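Local coordinates for putative non-ribosomal peptide synthetase (Actinomadura parvosata subsp. kistnae, PDB 6M7L), which probably acts as the condensation domain of a non-ribosomal peptide synthetase, a domain type that joins carrier-bound building blocks through amide bonds, at residues Leu192-Arg195 with Glu196-Gly200. Sequence-based numbering, arbitrary orientation.
Sequences LWER and ELLAG
E196 N lies 2.8 Å from L192 O, and this hydrogen bond is the last firm i-to-i+4 link of the helix. Its donor sits 20° out of the carbonyl plane, so the oxygen is approached from only slightly above that plane. One residue further on, the pattern weakens: L197 N reaches W193 O at 3.2 Å with an N-H...O angle of 133°, a weak bond, and the same oxygen also takes a weak bond from E196 N. The backbone at L197 then fits an inverse gamma turn.

The tighter part of the contact is where L198 turns toward E194. Its CB, CG and both methyls gather about E194 O, its CD2 approaches E194 CG at 4.2 Å, and P352 touches both side chains. The E194 carboxylate is anchored outside the two segments, OE2 accepting a hydrogen bond from A26 N.

The other sides are looser. L197 CD1 comes within 4.2 Å of W193 NE1, obliquely to the indole, which also meets the ring of Y190; both W193 and L197 are solvent-exposed. A bend at chi3 (64°) in the otherwise extended chain of R195 brings its guanidinium beside L192 CD2, which lies 3.8 Å above one face, near the rim. E196 OE2 remains 5.7 Å from R195 NH1, too far for a salt bridge.

Frayed backbone bonding, a turn and a leucine set against E194 mark this as the C-terminal end of surface helix 187-196, opening into the loop toward helix 207-218 of the condensation domain.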
# COMPACT_ATOMS: atom_id res chain seq x y z
N LEU A 192 24.85 -15.44 -0.06
CA LEU A 192 25.71 -16.18 0.86
C LEU A 192 24.88 -17.02 1.83
O LEU A 192 25.24 -18.16 2.13
CB LEU A 192 26.62 -15.22 1.62
CG LEU A 192 27.51 -14.30 0.78
CD1 LEU A 192 28.07 -13.18 1.64
CD2 LEU A 192 28.63 -15.09 0.14
N TRP A 193 23.78 -16.46 2.34
CA TRP A 193 22.90 -17.21 3.23
C TRP A 193 22.36 -18.45 2.53
O TRP A 193 22.19 -19.51 3.16
CB TRP A 193 21.76 -16.33 3.72
CG TRP A 193 20.69 -17.08 4.48
CD1 TRP A 193 20.67 -17.34 5.82
CD2 TRP A 193 19.49 -17.65 3.93
NE1 TRP A 193 19.53 -18.04 6.14
CE2 TRP A 193 18.80 -18.25 5.01
CE3 TRP A 193 18.95 -17.72 2.65
CZ2 TRP A 193 17.58 -18.91 4.83
CZ3 TRP A 193 17.74 -18.38 2.48
CH2 TRP A 193 17.07 -18.96 3.56
N GLU A 194 22.07 -18.35 1.23
CA GLU A 194 21.63 -19.53 0.50
C GLU A 194 22.78 -20.51 0.29
O GLU A 194 22.59 -21.72 0.39
CB GLU A 194 21.02 -19.13 -0.85
CG GLU A 194 20.56 -20.32 -1.68
CD GLU A 194 19.70 -19.92 -2.86
OE1 GLU A 194 19.19 -18.78 -2.87
OE2 GLU A 194 19.54 -20.75 -3.78
N ARG A 195 23.99 -20.00 0.01
CA ARG A 195 25.12 -20.91 -0.14
C ARG A 195 25.44 -21.61 1.17
O ARG A 195 25.99 -22.72 1.16
CB ARG A 195 26.35 -20.15 -0.65
CG ARG A 195 27.46 -21.06 -1.17
CD ARG A 195 28.68 -20.27 -1.62
NE ARG A 195 29.30 -19.56 -0.50
CZ ARG A 195 30.35 -18.76 -0.62
NH1 ARG A 195 30.86 -18.16 0.45
NH2 ARG A 195 30.90 -18.55 -1.82
N GLU A 196 25.09 -21.00 2.31
CA GLU A 196 25.38 -21.58 3.61
C GLU A 196 24.37 -22.66 3.96
O GLU A 196 24.63 -23.85 3.74
CB GLU A 196 25.39 -20.49 4.69
CG GLU A 196 26.38 -20.74 5.82
CD GLU A 196 27.82 -20.57 5.38
OE1 GLU A 196 28.46 -21.56 4.97
OE2 GLU A 196 28.32 -19.42 5.45
N LEU A 197 23.22 -22.27 4.51
CA LEU A 197 22.20 -23.24 4.90
C LEU A 197 21.63 -23.93 3.67
O LEU A 197 20.49 -23.68 3.27
CB LEU A 197 21.10 -22.56 5.73
CG LEU A 197 21.56 -21.95 7.06
CD1 LEU A 197 20.38 -21.73 8.01
CD2 LEU A 197 22.63 -22.81 7.73
N LEU A 198 22.44 -24.82 3.09
CA LEU A 198 22.18 -25.53 1.85
C LEU A 198 23.42 -26.35 1.52
O LEU A 198 23.37 -27.29 0.72
CB LEU A 198 21.86 -24.57 0.70
CG LEU A 198 20.90 -25.00 -0.40
CD1 LEU A 198 19.50 -24.52 -0.05
CD2 LEU A 198 21.34 -24.46 -1.75
N ALA A 199 24.54 -25.97 2.13
CA ALA A 199 25.81 -26.66 1.91
C ALA A 199 25.78 -28.09 2.44
O ALA A 199 26.61 -28.90 2.01
CB ALA A 199 26.95 -25.88 2.57
N GLY A 200 24.87 -28.41 3.35
CA GLY A 200 24.73 -29.76 3.84
C GLY A 200 23.85 -30.61 2.95
O GLY A 200 23.08 -31.45 3.43